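Local coordinates for protein putative N-acetylneuraminate lyase ([Ruminococcus] gnavus ATCC 29149, PDB 6RB7) that belongs to the dihydrodipicolinate synthetase family, folds as an eight-stranded parallel alpha/beta barrel and assembles from four chains, at residues 145-159 and 177-191. Numbering follows the deposited sequence.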
ATOM      1  N   HIS A 145       5.920   3.725 -13.070  1.00 13.48           N
ATOM      2  CA  HIS A 145       5.019   2.558 -13.175  1.00 13.77           C
ATOM      3  C   HIS A 145       4.469   2.546 -14.597  1.00 13.72           C
ATOM      4  O   HIS A 145       3.558   3.325 -14.894  1.00 17.50           O
ATOM      5  CB  HIS A 145       3.925   2.646 -12.109  1.00 17.62           C
ATOM      6  CG  HIS A 145       4.483   2.746 -10.719  1.00 23.38           C
ATOM      7  ND1 HIS A 145       5.752   2.296 -10.371  1.00 35.78           N
ATOM      8  CD2 HIS A 145       3.956   3.302  -9.600  1.00 34.36           C
ATOM      9  CE1 HIS A 145       5.958   2.547  -9.096  1.00 30.01           C
ATOM     10  NE2 HIS A 145       4.882   3.199  -8.608  1.00 31.69           N
ATOM     11  N   LEU A 146       5.005   1.693 -15.450  1.00 11.44           N
ATOM     12  CA  LEU A 146       4.638   1.721 -16.869  1.00 11.53           C
ATOM     13  C   LEU A 146       3.475   0.788 -17.119  1.00 12.82           C
ATOM     14  O   LEU A 146       3.280  -0.219 -16.436  1.00 13.10           O
ATOM     15  CB  LEU A 146       5.875   1.387 -17.702  1.00 13.65           C
ATOM     16  CG  LEU A 146       7.046   2.348 -17.560  1.00 14.21           C
ATOM     17  CD1 LEU A 146       8.130   1.978 -18.570  1.00 12.72           C
ATOM     18  CD2 LEU A 146       6.589   3.782 -17.728  1.00 16.85           C
ATOM     19  N   PRO A 147       2.685   1.085 -18.163  1.00 12.96           N
ATOM     20  CA  PRO A 147       1.576   0.228 -18.518  1.00 13.78           C
ATOM     21  C   PRO A 147       2.037  -1.130 -19.025  1.00 13.17           C
ATOM     22  O   PRO A 147       3.157  -1.314 -19.473  1.00 12.84           O
ATOM     23  CB  PRO A 147       0.812   0.967 -19.610  1.00 16.87           C
ATOM     24  CG  PRO A 147       1.725   2.085 -20.033  1.00 19.53           C
ATOM     25  CD  PRO A 147       2.794   2.280 -18.993  1.00 15.01           C
ATOM     26  N   GLU A 148       1.111  -2.094 -18.975  1.00 12.90           N
ATOM     27  CA  GLU A 148       1.487  -3.481 -19.324  1.00 12.50           C
ATOM     28  C   GLU A 148       2.040  -3.552 -20.755  1.00 13.06           C
ATOM     29  O   GLU A 148       2.956  -4.350 -21.005  1.00 14.06           O
ATOM     30  CB  GLU A 148       0.285  -4.420 -19.190  1.00 14.47           C
ATOM     31  CG  GLU A 148      -0.197  -4.625 -17.763  1.00 17.73           C
ATOM     32  CD  GLU A 148      -1.283  -5.701 -17.612  1.00 20.41           C
ATOM     33  OE1 GLU A 148      -1.715  -6.275 -18.609  1.00 23.33           O
ATOM     34  OE2 GLU A 148      -1.708  -5.960 -16.493  1.00 28.10           O
ATOM     35  N   TYR A 149       1.493  -2.803 -21.714  1.00 14.34           N
ATOM     36  CA  TYR A 149       2.011  -2.880 -23.101  1.00 13.33           C
ATOM     37  C   TYR A 149       3.467  -2.413 -23.154  1.00 14.25           C
ATOM     38  O   TYR A 149       4.253  -2.953 -23.969  1.00 14.42           O
ATOM     39  CB  TYR A 149       1.149  -2.120 -24.122  1.00 14.51           C
ATOM     40  CG  TYR A 149       0.761  -0.719 -23.722  1.00 14.19           C
ATOM     41  CD1 TYR A 149       1.570   0.357 -23.998  1.00 16.61           C
ATOM     42  CD2 TYR A 149      -0.465  -0.477 -23.116  1.00 14.17           C
ATOM     43  CE1 TYR A 149       1.205   1.640 -23.630  1.00 15.94           C
ATOM     44  CE2 TYR A 149      -0.859   0.798 -22.782  1.00 15.59           C
ATOM     45  CZ  TYR A 149      -0.018   1.857 -23.030  1.00 14.90           C
ATOM     46  OH  TYR A 149      -0.424   3.125 -22.714  1.00 18.91           O
ATOM     47  N   ALA A 150       3.859  -1.443 -22.328  1.00 12.55           N
ATOM     48  CA  ALA A 150       5.248  -0.939 -22.283  1.00 12.78           C
ATOM     49  C   ALA A 150       6.163  -1.972 -21.619  1.00 11.02           C
ATOM     50  O   ALA A 150       7.323  -2.133 -22.026  1.00 12.37           O
ATOM     51  CB  ALA A 150       5.322   0.389 -21.590  1.00 13.40           C
ATOM     52  N   ILE A 151       5.661  -2.641 -20.588  1.00 11.85           N
ATOM     53  CA  ILE A 151       6.441  -3.717 -19.915  1.00 11.27           C
ATOM     54  C   ILE A 151       6.693  -4.854 -20.911  1.00 11.14           C
ATOM     55  O   ILE A 151       7.843  -5.337 -21.039  1.00 11.67           O
ATOM     56  CB  ILE A 151       5.742  -4.199 -18.648  1.00 10.74           C
ATOM     57  CG1 ILE A 151       5.536  -3.065 -17.661  1.00 11.50           C
ATOM     58  CG2 ILE A 151       6.572  -5.334 -18.042  1.00 11.42           C
ATOM     59  CD1 ILE A 151       4.697  -3.377 -16.451  1.00 15.12           C
ATOM     60  N   ALA A 152       5.655  -5.293 -21.638  1.00 11.73           N
ATOM     61  CA  ALA A 152       5.814  -6.354 -22.641  1.00 11.18           C
ATOM     62  C   ALA A 152       6.789  -5.911 -23.723  1.00 11.73           C
ATOM     63  O   ALA A 152       7.632  -6.705 -24.157  1.00 12.43           O
ATOM     64  CB  ALA A 152       4.484  -6.720 -23.258  1.00 13.28           C
ATOM     65  N   GLN A 153       6.711  -4.659 -24.147  1.00 12.24           N
ATOM     66  CA  GLN A 153       7.617  -4.168 -25.234  1.00 13.56           C
ATOM     67  C   GLN A 153       9.057  -4.237 -24.718  1.00 11.59           C
ATOM     68  O   GLN A 153       9.938  -4.619 -25.484  1.00 13.19           O
ATOM     69  CB  GLN A 153       7.201  -2.751 -25.664  1.00 15.60           C
ATOM     70  CG  GLN A 153       8.210  -2.052 -26.554  1.00 17.12           C
ATOM     71  CD  GLN A 153       7.868  -0.584 -26.777  1.00 33.50           C
ATOM     72  OE1 GLN A 153       6.718  -0.171 -26.711  1.00 39.12           O
ATOM     73  NE2 GLN A 153       8.878   0.240 -27.006  1.00 39.74           N
ATOM     74  N   TYR A 154       9.300  -3.870 -23.461  1.00 10.60           N
ATOM     75  CA  TYR A 154      10.646  -3.888 -22.864  1.00 10.70           C
ATOM     76  C   TYR A 154      11.176  -5.324 -22.868  1.00 10.11           C
ATOM     77  O   TYR A 154      12.253  -5.609 -23.397  1.00 11.28           O
ATOM     78  CB  TYR A 154      10.568  -3.312 -21.469  1.00 11.40           C
ATOM     79  CG  TYR A 154      11.782  -3.390 -20.573  1.00 10.13           C
ATOM     80  CD1 TYR A 154      12.868  -2.545 -20.709  1.00  9.60           C
ATOM     81  CD2 TYR A 154      11.769  -4.234 -19.460  1.00 10.98           C
ATOM     82  CE1 TYR A 154      13.893  -2.526 -19.771  1.00 10.66           C
ATOM     83  CE2 TYR A 154      12.797  -4.242 -18.527  1.00  9.81           C
ATOM     84  CZ  TYR A 154      13.861  -3.372 -18.675  1.00 11.28           C
ATOM     85  OH  TYR A 154      14.868  -3.307 -17.753  1.00 10.62           O
ATOM     86  N   TRP A 155      10.406  -6.256 -22.315  1.00 11.12           N
ATOM     87  CA  TRP A 155      10.845  -7.678 -22.261  1.00 10.64           C
ATOM     88  C   TRP A 155      11.035  -8.246 -23.666  1.00 11.60           C
ATOM     89  O   TRP A 155      12.003  -8.973 -23.892  1.00 12.87           O
ATOM     90  CB  TRP A 155       9.884  -8.494 -21.428  1.00 10.99           C
ATOM     91  CG  TRP A 155       9.947  -8.191 -19.964  1.00  9.27           C
ATOM     92  CD1 TRP A 155      11.007  -7.711 -19.261  1.00 11.07           C
ATOM     93  CD2 TRP A 155       8.891  -8.388 -19.006  1.00 10.28           C
ATOM     94  NE1 TRP A 155      10.680  -7.623 -17.932  1.00 10.65           N
ATOM     95  CE2 TRP A 155       9.407  -8.072 -17.743  1.00  9.93           C
ATOM     96  CE3 TRP A 155       7.571  -8.861 -19.086  1.00 10.99           C
ATOM     97  CZ2 TRP A 155       8.637  -8.107 -16.574  1.00 10.38           C
ATOM     98  CZ3 TRP A 155       6.825  -8.926 -17.938  1.00 10.39           C
ATOM     99  CH2 TRP A 155       7.346  -8.545 -16.702  1.00 11.11           C
ATOM    100  N   ASN A 156      10.104  -7.967 -24.559  1.00 12.14           N
ATOM    101  CA  ASN A 156      10.202  -8.500 -25.933  1.00 11.72           C
ATOM    102  C   ASN A 156      11.418  -7.898 -26.640  1.00 12.73           C
ATOM    103  O   ASN A 156      12.028  -8.615 -27.478  1.00 15.61           O
ATOM    104  CB  ASN A 156       8.886  -8.370 -26.680  1.00 14.23           C
ATOM    105  CG  ASN A 156       7.881  -9.414 -26.258  1.00 15.08           C
ATOM    106  OD1 ASN A 156       6.672  -9.079 -26.133  1.00 17.94           O
ATOM    107  ND2 ASN A 156       8.322 -10.632 -26.048  1.00 13.96           N
ATOM    108  N   ALA A 157      11.758  -6.640 -26.396  1.00 12.96           N
ATOM    109  CA  ALA A 157      12.936  -6.002 -27.016  1.00 13.17           C
ATOM    110  C   ALA A 157      14.188  -6.670 -26.511  1.00 14.73           C
ATOM    111  O   ALA A 157      15.135  -6.954 -27.279  1.00 14.67           O
ATOM    112  CB  ALA A 157      12.977  -4.518 -26.770  1.00 15.50           C
ATOM    113  N   ILE A 158      14.230  -6.946 -25.201  1.00 13.31           N
ATOM    114  CA  ILE A 158      15.400  -7.627 -24.611  1.00 11.48           C
ATOM    115  C   ILE A 158      15.492  -9.037 -25.216  1.00 13.51           C
ATOM    116  O   ILE A 158      16.587  -9.444 -25.653  1.00 13.60           O
ATOM    117  CB  ILE A 158      15.250  -7.661 -23.071  1.00 11.30           C
ATOM    118  CG1 ILE A 158      15.318  -6.241 -22.516  1.00 11.89           C
ATOM    119  CG2 ILE A 158      16.297  -8.560 -22.453  1.00 13.62           C
ATOM    120  CD1 ILE A 158      14.918  -6.122 -21.052  1.00 12.29           C
ATOM    121  N   SER A 159      14.379  -9.757 -25.290  1.00 13.71           N
ATOM    122  CA  SER A 159      14.357 -11.129 -25.828  1.00 13.61           C
ATOM    123  C   SER A 159      14.818 -11.105 -27.303  1.00 16.20           C
ATOM    124  O   SER A 159      15.571 -12.025 -27.701  1.00 14.29           O
ATOM    125  CB  SER A 159      12.996 -11.717 -25.673  1.00 15.28           C
ATOM    126  OG  SER A 159      12.934 -13.022 -26.274  1.00 16.14           O
ATOM    127  N   GLY A 177       7.570  -1.983  -8.341  1.00 15.58           N
ATOM    128  CA  GLY A 177       6.384  -1.132  -8.292  1.00 16.32           C
ATOM    129  C   GLY A 177       5.298  -1.526  -9.261  1.00 16.99           C
ATOM    130  O   GLY A 177       4.210  -0.909  -9.259  1.00 18.85           O
ATOM    131  N   VAL A 178       5.567  -2.531 -10.105  1.00 12.50           N
ATOM    132  CA  VAL A 178       4.601  -3.112 -11.048  1.00 12.05           C
ATOM    133  C   VAL A 178       4.702  -4.635 -10.923  1.00 13.27           C
ATOM    134  O   VAL A 178       5.779  -5.133 -10.616  1.00 14.24           O
ATOM    135  CB  VAL A 178       4.814  -2.649 -12.504  1.00 13.55           C
ATOM    136  CG1 VAL A 178       4.499  -1.173 -12.683  1.00 15.58           C
ATOM    137  CG2 VAL A 178       6.217  -2.942 -12.996  1.00 13.91           C
ATOM    138  N   ALA A 179       3.606  -5.316 -11.232  1.00 13.63           N
ATOM    139  CA  ALA A 179       3.502  -6.786 -11.160  1.00 15.56           C
ATOM    140  C   ALA A 179       3.379  -7.399 -12.540  1.00 14.53           C
ATOM    141  O   ALA A 179       2.749  -6.834 -13.449  1.00 16.09           O
ATOM    142  CB  ALA A 179       2.304  -7.148 -10.294  1.00 17.16           C
ATOM    143  N   LEU A 180       3.839  -8.646 -12.642  1.00 12.87           N
ATOM    144  CA  LEU A 180       3.402  -9.567 -13.683  1.00 12.76           C
ATOM    145  C   LEU A 180       1.986 -10.012 -13.375  1.00 14.91           C
ATOM    146  O   LEU A 180       1.780 -10.872 -12.529  1.00 17.15           O
ATOM    147  CB  LEU A 180       4.352 -10.759 -13.794  1.00 12.65           C
ATOM    148  CG  LEU A 180       3.946 -11.762 -14.870  1.00 12.44           C
ATOM    149  CD1 LEU A 180       4.077 -11.171 -16.265  1.00 13.53           C
ATOM    150  CD2 LEU A 180       4.779 -13.027 -14.750  1.00 12.96           C
ATOM    151  N   THR A 181       1.021  -9.417 -14.060  1.00 14.04           N
ATOM    152  CA  THR A 181      -0.396  -9.815 -13.918  1.00 14.12           C
ATOM    153  C   THR A 181      -0.674 -11.062 -14.753  1.00 16.83           C
ATOM    154  O   THR A 181       0.091 -11.393 -15.669  1.00 14.99           O
ATOM    155  CB  THR A 181      -1.305  -8.701 -14.380  1.00 13.49           C
ATOM    156  OG1 THR A 181      -1.062  -8.408 -15.762  1.00 14.49           O
ATOM    157  CG2 THR A 181      -1.127  -7.474 -13.520  1.00 17.89           C
ATOM    158  N   GLN A 182      -1.830 -11.695 -14.521  1.00 17.97           N
ATOM    159  CA  GLN A 182      -2.194 -12.857 -15.365  1.00 21.53           C
ATOM    160  C   GLN A 182      -2.307 -12.444 -16.831  1.00 16.99           C
ATOM    161  O   GLN A 182      -1.811 -13.173 -17.701  1.00 17.39           O
ATOM    162  CB  GLN A 182      -3.480 -13.536 -14.874  1.00 25.40           C
ATOM    163  CG  GLN A 182      -3.285 -14.504 -13.691  1.00 39.13           C
ATOM    164  CD  GLN A 182      -2.002 -15.302 -13.531  1.00 40.15           C
ATOM    165  OE1 GLN A 182      -1.519 -16.074 -14.407  1.00 27.45           O
ATOM    166  NE2 GLN A 182      -1.448 -15.117 -12.349  1.00 30.89           N
ATOM    167  N   ASN A 183      -2.866 -11.272 -17.131  1.00 16.23           N
ATOM    168  CA  ASN A 183      -3.047 -10.802 -18.524  1.00 15.52           C
ATOM    169  C   ASN A 183      -1.670 -10.556 -19.154  1.00 15.24           C
ATOM    170  O   ASN A 183      -1.468 -10.885 -20.343  1.00 15.99           O
ATOM    171  CB  ASN A 183      -3.857  -9.518 -18.621  1.00 20.02           C
ATOM    172  CG  ASN A 183      -5.338  -9.744 -18.398  1.00 36.72           C
ATOM    173  OD1 ASN A 183      -5.809 -10.875 -18.399  1.00 31.94           O
ATOM    174  ND2 ASN A 183      -6.087  -8.665 -18.230  1.00 33.30           N
ATOM    175  N   LEU A 184      -0.737  -9.947 -18.403  1.00 13.96           N
ATOM    176  CA  LEU A 184       0.597  -9.679 -18.973  1.00 13.74           C
ATOM    177  C   LEU A 184       1.313 -11.006 -19.215  1.00 12.10           C
ATOM    178  O   LEU A 184       2.027 -11.121 -20.222  1.00 13.24           O
ATOM    179  CB  LEU A 184       1.363  -8.738 -18.051  1.00 11.74           C
ATOM    180  CG  LEU A 184       2.779  -8.398 -18.473  1.00 13.09           C
ATOM    181  CD1 LEU A 184       2.935  -7.901 -19.879  1.00 15.41           C
ATOM    182  CD2 LEU A 184       3.355  -7.388 -17.488  1.00 16.45           C
ATOM    183  N   PHE A 185       1.108 -12.005 -18.351  1.00 11.92           N
ATOM    184  CA  PHE A 185       1.764 -13.306 -18.563  1.00 12.45           C
ATOM    185  C   PHE A 185       1.188 -13.981 -19.817  1.00 13.24           C
ATOM    186  O   PHE A 185       1.968 -14.561 -20.574  1.00 13.74           O
ATOM    187  CB  PHE A 185       1.702 -14.123 -17.285  1.00 12.73           C
ATOM    188  CG  PHE A 185       2.505 -15.398 -17.296  1.00 13.04           C
ATOM    189  CD1 PHE A 185       3.737 -15.501 -17.932  1.00 12.15           C
ATOM    190  CD2 PHE A 185       2.066 -16.485 -16.550  1.00 14.30           C
ATOM    191  CE1 PHE A 185       4.457 -16.676 -17.856  1.00 13.37           C
ATOM    192  CE2 PHE A 185       2.785 -17.655 -16.505  1.00 12.43           C
ATOM    193  CZ  PHE A 185       3.980 -17.754 -17.162  1.00 12.97           C
ATOM    194  N   VAL A 186      -0.124 -13.883 -20.041  1.00 12.87           N
ATOM    195  CA  VAL A 186      -0.723 -14.409 -21.298  1.00 15.90           C
ATOM    196  C   VAL A 186      -0.006 -13.771 -22.482  1.00 16.08           C
ATOM    197  O   VAL A 186       0.392 -14.485 -23.428  1.00 16.13           O
ATOM    198  CB  VAL A 186      -2.242 -14.174 -21.349  1.00 17.09           C
ATOM    199  CG1 VAL A 186      -2.775 -14.440 -22.764  1.00 22.88           C
ATOM    200  CG2 VAL A 186      -2.967 -15.047 -20.327  1.00 20.34           C
ATOM    201  N   GLU A 187       0.142 -12.435 -22.464  1.00 15.83           N
ATOM    202  CA  GLU A 187       0.782 -11.746 -23.599  1.00 15.40           C
ATOM    203  C   GLU A 187       2.215 -12.265 -23.754  1.00 14.67           C
ATOM    204  O   GLU A 187       2.687 -12.504 -24.879  1.00 16.08           O
ATOM    205  CB  GLU A 187       0.689 -10.242 -23.364  1.00 18.44           C
ATOM    206  CG  GLU A 187       1.322  -9.439 -24.459  1.00 24.07           C
ATOM    207  CD  GLU A 187       0.488  -9.323 -25.729  1.00 33.27           C
ATOM    208  OE1 GLU A 187      -0.607  -9.944 -25.826  1.00 24.73           O
ATOM    209  OE2 GLU A 187       0.949  -8.593 -26.614  1.00 35.24           O
ATOM    210  N   MET A 188       2.963 -12.395 -22.668  1.00 12.86           N
ATOM    211  CA  MET A 188       4.373 -12.786 -22.765  1.00 12.46           C
ATOM    212  C   MET A 188       4.524 -14.251 -23.227  1.00 13.38           C
ATOM    213  O   MET A 188       5.545 -14.559 -23.849  1.00 13.99           O
ATOM    214  CB  MET A 188       5.091 -12.595 -21.427  1.00 11.55           C
ATOM    215  CG  MET A 188       5.247 -11.144 -21.064  1.00 13.09           C
ATOM    216  SD  MET A 188       6.000 -10.103 -22.390  1.00 14.61           S
ATOM    217  CE  MET A 188       7.495 -11.008 -22.707  1.00 16.18           C
ATOM    218  N   ARG A 189       3.533 -15.117 -22.990  1.00 13.16           N
ATOM    219  CA  ARG A 189       3.638 -16.533 -23.425  1.00 14.21           C
ATOM    220  C   ARG A 189       3.501 -16.621 -24.948  1.00 16.42           C
ATOM    221  O   ARG A 189       3.800 -17.694 -25.513  1.00 17.59           O
ATOM    222  CB  ARG A 189       2.616 -17.398 -22.681  1.00 15.78           C
ATOM    223  CG  ARG A 189       2.998 -17.644 -21.227  1.00 16.61           C
ATOM    224  CD  ARG A 189       2.220 -18.794 -20.590  1.00 19.84           C
ATOM    225  NE  ARG A 189       0.771 -18.821 -20.766  1.00 23.76           N
ATOM    226  CZ  ARG A 189      -0.121 -18.219 -19.972  1.00 22.13           C
ATOM    227  NH1 ARG A 189       0.275 -17.470 -18.979  1.00 24.00           N
ATOM    228  NH2 ARG A 189      -1.408 -18.323 -20.204  1.00 27.05           N
ATOM    229  N   LYS A 190       3.118 -15.544 -25.611  1.00 15.98           N
ATOM    230  CA  LYS A 190       3.134 -15.473 -27.099  1.00 16.26           C
ATOM    231  C   LYS A 190       4.560 -15.507 -27.628  1.00 18.34           C
ATOM    232  O   LYS A 190       4.751 -15.875 -28.796  1.00 18.65           O
ATOM    233  CB  LYS A 190       2.434 -14.221 -27.600  1.00 17.71           C
ATOM    234  CG  LYS A 190       0.934 -14.201 -27.352  1.00 19.32           C
ATOM    235  CD  LYS A 190       0.275 -12.929 -27.744  1.00 25.23           C
ATOM    236  CE  LYS A 190      -1.220 -12.968 -27.503  1.00 35.78           C
ATOM    237  NZ  LYS A 190      -1.818 -11.642 -27.808  1.00 34.77           N
ATOM    238  N   ASN A 191       5.541 -15.115 -26.808  1.00 14.13           N
ATOM    239  CA  ASN A 191       6.964 -15.173 -27.181  1.00 15.85           C
ATOM    240  C   ASN A 191       7.449 -16.579 -26.837  1.00 17.66           C
ATOM    241  O   ASN A 191       7.508 -16.950 -25.653  1.00 15.63           O
ATOM    242  CB  ASN A 191       7.755 -14.117 -26.401  1.00 14.82           C
ATOM    243  CG  ASN A 191       9.243 -14.150 -26.629  1.00 15.60           C
ATOM    244  OD1 ASN A 191       9.778 -15.163 -27.065  1.00 15.58           O
ATOM    245  ND2 ASN A 191       9.897 -13.029 -26.316  1.00 16.46           N
TER
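Leu184 enters as a knob into the hole formed by Glu148, Ile151, Ala152 and Trp155, where helices 148-159 and 182-188 run side by side, their short axes 10.3 Å apart and 36° from parallel. A chi1 of 178° swings its isobutyl group there; CD1 reaches Ala152 CB at 3.9 Å, and CD2 touches both Ile151 CG2 and Trp155 CZ3, the latter at 3.8 Å. Met188, its chain folded back at CB-CG and CG-SD, brings its sulfur to the indole edge, a Met-aromatic contact with SD 5.3 Å from the six-membered ring centroid; its CE continues to Trp155 CB. Trp155 NE1 is bonded to the carbonyl of Ile139, and both Trp155 and Met188 rest on Ile169 of strand 166-171, so this pair of barrel helices packs against the parallel sheet. Nearer the helix starts, Ile151 CD1 and Val178 CG2 meet tip to tip at 3.8 Å. Polar bonds bracket this apolar seam. Thr181 OG1 gives its proton to Glu148 OE2 at 2.6 Å, approaching from above the carboxylate plane, while accepting Leu184 N as the N-cap of its helix. At the far end Asn191 ND2 donates to Ser159 OG (3.0 Å, 168°), and Asn191 OD1 takes Asn193 N. The capping threonine thus serves two partners at once, tying the start of one helix to that of the other, and its short bond to Glu148 probably carries some charge assistance.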